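Rik1-associated factor 1 (Schizosaccharomyces pombe, PDB 4O9D) is the WD-repeat beta-propeller part of a subunit of the Clr4 methyltransferase complex, which helps establish heterochromatin by methylating histone H3. Local coordinates at residues K179-S184 with T231-F236; L215-A220 with F225-N230. All coordinates share one frame; numbering follows the deposited sequence.

Contact 1 (K179-S184 with T231-F236)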
# COMPACT_ATOMS: atom_id res chain seq x y z
N LYS A 179 -22.01 -12.88 4.18
CA LYS A 179 -21.15 -13.24 5.30
C LYS A 179 -20.60 -12.02 6.05
O LYS A 179 -19.85 -12.18 7.01
CB LYS A 179 -20.00 -14.13 4.80
CG LYS A 179 -20.48 -15.52 4.34
CD LYS A 179 -19.36 -16.29 3.69
CE LYS A 179 -19.72 -17.75 3.50
NZ LYS A 179 -18.63 -18.45 2.78
N GLY A 180 -20.98 -10.82 5.62
CA GLY A 180 -20.55 -9.60 6.28
C GLY A 180 -19.07 -9.27 6.13
O GLY A 180 -18.53 -8.55 6.97
N TYR A 181 -18.42 -9.76 5.06
CA TYR A 181 -17.01 -9.47 4.80
C TYR A 181 -16.74 -8.02 4.40
O TYR A 181 -17.61 -7.34 3.86
CB TYR A 181 -16.46 -10.39 3.71
CG TYR A 181 -16.34 -11.86 4.10
CD1 TYR A 181 -16.47 -12.27 5.42
CD2 TYR A 181 -16.10 -12.82 3.14
CE1 TYR A 181 -16.35 -13.62 5.77
CE2 TYR A 181 -15.99 -14.16 3.47
CZ TYR A 181 -16.11 -14.55 4.79
OH TYR A 181 -16.01 -15.88 5.12
N SER A 182 -15.53 -7.57 4.65
CA SER A 182 -15.11 -6.24 4.21
C SER A 182 -14.20 -6.41 3.01
O SER A 182 -13.43 -7.36 2.97
CB SER A 182 -14.38 -5.50 5.33
OG SER A 182 -15.31 -5.13 6.35
N ALA A 183 -14.33 -5.53 2.02
CA ALA A 183 -13.39 -5.52 0.91
C ALA A 183 -12.23 -4.64 1.34
O ALA A 183 -12.40 -3.43 1.57
CB ALA A 183 -14.03 -4.97 -0.34
N SER A 184 -11.05 -5.24 1.46
CA SER A 184 -9.90 -4.51 2.01
C SER A 184 -8.65 -4.47 1.12
O SER A 184 -7.70 -3.76 1.47
CB SER A 184 -9.53 -5.10 3.37
OG SER A 184 -10.60 -4.93 4.31
N THR A 231 -9.42 -20.95 -2.41
CA THR A 231 -8.81 -21.05 -1.08
C THR A 231 -9.92 -21.22 -0.08
O THR A 231 -11.07 -20.97 -0.39
CB THR A 231 -8.06 -19.76 -0.66
OG1 THR A 231 -9.01 -18.75 -0.28
CG2 THR A 231 -7.18 -19.24 -1.79
N ALA A 232 -9.58 -21.62 1.14
CA ALA A 232 -10.54 -21.56 2.24
C ALA A 232 -10.97 -20.11 2.49
O ALA A 232 -10.31 -19.18 1.98
CB ALA A 232 -9.89 -22.14 3.50
N ASP A 233 -12.02 -19.92 3.29
CA ASP A 233 -12.37 -18.56 3.75
C ASP A 233 -11.40 -18.15 4.84
O ASP A 233 -11.36 -18.77 5.91
CB ASP A 233 -13.82 -18.48 4.24
CG ASP A 233 -14.82 -18.18 3.10
OD1 ASP A 233 -14.53 -18.57 1.94
OD2 ASP A 233 -15.86 -17.54 3.36
N GLU A 234 -10.59 -17.13 4.53
CA GLU A 234 -9.45 -16.70 5.34
C GLU A 234 -9.35 -15.18 5.12
O GLU A 234 -9.79 -14.67 4.09
CB GLU A 234 -8.15 -17.37 4.87
CG GLU A 234 -8.19 -18.92 4.91
CD GLU A 234 -7.04 -19.60 4.15
OE1 GLU A 234 -6.26 -18.93 3.42
OE2 GLU A 234 -6.93 -20.82 4.29
N ALA A 235 -8.79 -14.47 6.09
CA ALA A 235 -8.69 -13.01 6.04
C ALA A 235 -7.45 -12.62 5.25
O ALA A 235 -6.31 -12.77 5.72
CB ALA A 235 -8.62 -12.43 7.44
N PHE A 236 -7.66 -12.09 4.06
CA PHE A 236 -6.56 -11.67 3.22
C PHE A 236 -6.02 -10.32 3.65
O PHE A 236 -6.78 -9.40 3.96
CB PHE A 236 -6.96 -11.71 1.74
CG PHE A 236 -6.99 -13.10 1.20
CD1 PHE A 236 -8.04 -13.95 1.50
CD2 PHE A 236 -5.93 -13.59 0.46
CE1 PHE A 236 -8.04 -15.26 1.06
CE2 PHE A 236 -5.93 -14.89 0.02
CZ PHE A 236 -6.97 -15.72 0.31

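Contact 2 (L215-A220 with F225-N230)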
# COMPACT_ATOMS: atom_id res chain seq x y z
N LEU A 215 -10.87 -14.33 -1.57
CA LEU A 215 -10.23 -13.64 -2.68
C LEU A 215 -11.08 -13.89 -3.94
O LEU A 215 -11.37 -15.05 -4.27
CB LEU A 215 -8.79 -14.15 -2.85
CG LEU A 215 -7.91 -13.38 -3.83
CD1 LEU A 215 -7.60 -11.97 -3.24
CD2 LEU A 215 -6.66 -14.16 -4.13
N ALA A 216 -11.54 -12.81 -4.60
CA ALA A 216 -12.42 -12.93 -5.77
C ALA A 216 -11.91 -12.17 -6.99
O ALA A 216 -11.05 -11.28 -6.87
CB ALA A 216 -13.82 -12.45 -5.43
N LEU A 217 -12.45 -12.50 -8.16
CA LEU A 217 -12.07 -11.83 -9.38
C LEU A 217 -13.28 -11.21 -10.06
O LEU A 217 -14.36 -11.83 -10.08
CB LEU A 217 -11.42 -12.82 -10.34
CG LEU A 217 -10.66 -12.24 -11.53
CD1 LEU A 217 -9.34 -11.51 -11.09
CD2 LEU A 217 -10.37 -13.35 -12.57
N PHE A 218 -13.10 -10.03 -10.65
CA PHE A 218 -14.16 -9.35 -11.40
C PHE A 218 -13.66 -8.95 -12.80
O PHE A 218 -12.46 -8.72 -13.01
CB PHE A 218 -14.61 -8.09 -10.65
CG PHE A 218 -15.40 -8.35 -9.40
CD1 PHE A 218 -14.77 -8.67 -8.20
CD2 PHE A 218 -16.78 -8.24 -9.42
CE1 PHE A 218 -15.52 -8.90 -7.04
CE2 PHE A 218 -17.53 -8.47 -8.28
CZ PHE A 218 -16.91 -8.81 -7.09
N ASP A 219 -14.56 -8.87 -13.78
CA ASP A 219 -14.20 -8.32 -15.08
C ASP A 219 -14.42 -6.80 -15.04
O ASP A 219 -15.49 -6.33 -14.64
CB ASP A 219 -15.07 -8.94 -16.19
CG ASP A 219 -14.75 -8.38 -17.55
OD1 ASP A 219 -13.65 -8.67 -18.06
OD2 ASP A 219 -15.58 -7.62 -18.09
N ALA A 220 -13.41 -6.02 -15.44
CA ALA A 220 -13.54 -4.57 -15.29
C ALA A 220 -14.45 -3.89 -16.33
O ALA A 220 -15.11 -2.94 -16.00
CB ALA A 220 -12.17 -3.86 -15.27
N PHE A 225 -18.90 -10.13 -11.53
CA PHE A 225 -18.19 -11.19 -10.82
C PHE A 225 -17.77 -12.29 -11.78
O PHE A 225 -18.56 -12.69 -12.64
CB PHE A 225 -19.13 -11.77 -9.76
CG PHE A 225 -18.53 -12.88 -8.95
CD1 PHE A 225 -17.67 -12.60 -7.90
CD2 PHE A 225 -18.86 -14.20 -9.21
CE1 PHE A 225 -17.13 -13.62 -7.14
CE2 PHE A 225 -18.32 -15.24 -8.44
CZ PHE A 225 -17.46 -14.94 -7.41
N VAL A 226 -16.54 -12.78 -11.64
CA VAL A 226 -16.05 -13.85 -12.49
C VAL A 226 -15.86 -15.16 -11.71
O VAL A 226 -16.35 -16.20 -12.13
CB VAL A 226 -14.76 -13.44 -13.22
CG1 VAL A 226 -14.06 -14.63 -13.86
CG2 VAL A 226 -15.08 -12.34 -14.25
N GLN A 227 -15.16 -15.12 -10.57
CA GLN A 227 -14.88 -16.33 -9.80
C GLN A 227 -14.39 -16.04 -8.37
O GLN A 227 -13.86 -14.95 -8.07
CB GLN A 227 -13.82 -17.17 -10.52
CG GLN A 227 -12.41 -16.62 -10.35
CD GLN A 227 -11.34 -17.42 -11.11
OE1 GLN A 227 -11.55 -17.85 -12.24
NE2 GLN A 227 -10.17 -17.58 -10.48
N LYS A 228 -14.60 -17.00 -7.48
CA LYS A 228 -13.85 -17.04 -6.22
C LYS A 228 -12.56 -17.84 -6.48
O LYS A 228 -12.60 -18.92 -7.09
CB LYS A 228 -14.69 -17.71 -5.13
CG LYS A 228 -14.08 -17.70 -3.73
CD LYS A 228 -14.90 -18.62 -2.79
CE LYS A 228 -14.75 -18.20 -1.31
NZ LYS A 228 -15.56 -19.07 -0.37
N PHE A 229 -11.40 -17.32 -6.05
CA PHE A 229 -10.18 -18.10 -6.15
C PHE A 229 -10.28 -19.27 -5.17
O PHE A 229 -10.92 -19.16 -4.12
CB PHE A 229 -8.96 -17.24 -5.82
CG PHE A 229 -8.60 -16.26 -6.90
CD1 PHE A 229 -7.78 -16.64 -7.95
CD2 PHE A 229 -9.09 -14.97 -6.88
CE1 PHE A 229 -7.44 -15.74 -8.95
CE2 PHE A 229 -8.74 -14.07 -7.86
CZ PHE A 229 -7.91 -14.45 -8.91
N ASN A 230 -9.66 -20.39 -5.52
CA ASN A 230 -9.85 -21.62 -4.73
C ASN A 230 -8.97 -21.62 -3.47
O ASN A 230 -7.90 -22.19 -3.48
CB ASN A 230 -9.58 -22.85 -5.59
CG ASN A 230 -9.92 -24.17 -4.89
OD1 ASN A 230 -10.77 -24.22 -4.00
ND2 ASN A 230 -9.22 -25.23 -5.26
O HOH W 1 -11.04 -17.28 -1.91

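Contact 1 (K179-S184 with T231-F236)
Tyr181 and Lys179 both converge on one carboxylate oxygen, OD2 of Asp233, and this single atom carries nearly all of the contact. The tight part is the phenol. Tyr181 OH donates to Asp233 OD2 at 2.4 Å, a length so short that its exact value is best read with caution. The acceptor lies at the ring edge, close to the ring plane, where Tyr181 CE2 is 3.4 Å from Asp233 OD2, and the ring and carboxylate planes are turned 57° apart. With chi1 at -69° the Tyr181 ring stands beside its own backbone N, opposite the carbonyl carbon, and the hydroxyl reaches across to Asp233. From its own segment, Lys179 CB sits 3.8 Å above one face of the Tyr181 ring, displaced toward the rim.

The looser, solvent side belongs to Lys179. Its extended chain runs past the tyrosine to place Lys179 NZ 3.0 Å from Asp233 OD2, a salt bridge that meets the carboxylate from above, 43° out of its plane. The other carboxylate oxygen, OD1, is held by a salt bridge to Lys228, so two cations flank Asp233 and would be expected to favour its ionised form. The backbones stay well apart, Tyr181 CA lying 9.1 Å from Ala235 CA, and only 126 Å² is buried between the segments.

Just before the tyrosine, helix 174-178 ends in a Schellman motif at Gly180, whose positive phi turns the chain into strand 182-189. That strand and strand 235-241 are the first strands of consecutive propeller blades; strand 198-204 lies against both, through Tyr203 and Asp204, while Cys214 at the start of strand 214-219 touches Tyr181 and Asp233.

Contact 2 (L215-A220 with F225-N230)
Leu217 faces two residues at once: its carbonyl oxygen accepts from Val226 N at 2.8 Å and, weakly, from Gln227 N at 3.4 Å. Leu217 N gives a firmer bond to Gln227 O, 2.8 Å long and nearly straight on the acceptor side (C=O...N 164°). Farther along, Phe229 N reaches Leu215 O at 2.9 Å. The side chains follow this register. On one face of the sheet, the edge of Phe225 points at the face of Phe218 in a T-shaped pair, with planes 81° apart and Phe225 CD1 3.9 Å from Phe218 CZ, while Phe225 CE1 rests on the methyl of Ala216. The Phe225 ring reaches both partners because its CG stands anti to the backbone N, beside the carbonyl carbon. On the other face, Leu217 and Val226 lie side by side, pointing the same way. Phe229 slants across the leucines, its CD2 3.6 Å from Leu215 CG and its CZ near Leu217 CD1.

Two residues opposite one, with psi of Val226 at -50°, define a classic beta bulge, here in the outer hairpin of a four-stranded propeller blade, where strand 224-228 forms the edge. The extra residue moves the pairing on by one, bringing Phe225 opposite Phe218 and putting Val226 CG2 3.9 Å from Asp219 CB.

Around this shell, Tyr173 stacks on Phe225. Gln227 NE2 hangs 3.5 Å above the Phe229 ring, offset toward its rim, and bonds to Tyr268 O of the next blade. Leu263 of that blade packs on Leu215 and Phe229. Where the strands part, a water accepts from Leu215 N and donates to Phe229 O. At the opposite end of strand 214-219, the Asp219 carboxylate is fixed by Ser221 and Thr222 in the turn and by a salt bridge to Lys198.

Read from the N terminus, the chain leaves helix 174-178, enters the inner strand of a blade at 179-184, and runs through strand 198-204 to 215-220. Contact 2 closes first: only four residues separate its segments, the turn of the outer hairpin. The chain then continues into 231-236 and closes contact 1 across 46 residues, so the whole of contact 2 lies within the larger loop; the two nest and do not cross. Contact 2 holds the blade's outer edge, whereas contact 1 joins its beginning to the linker entering the next blade. Their centres are 13 Å apart, and Phe236 CE1 packs 4.0 Å from Leu215 N between them.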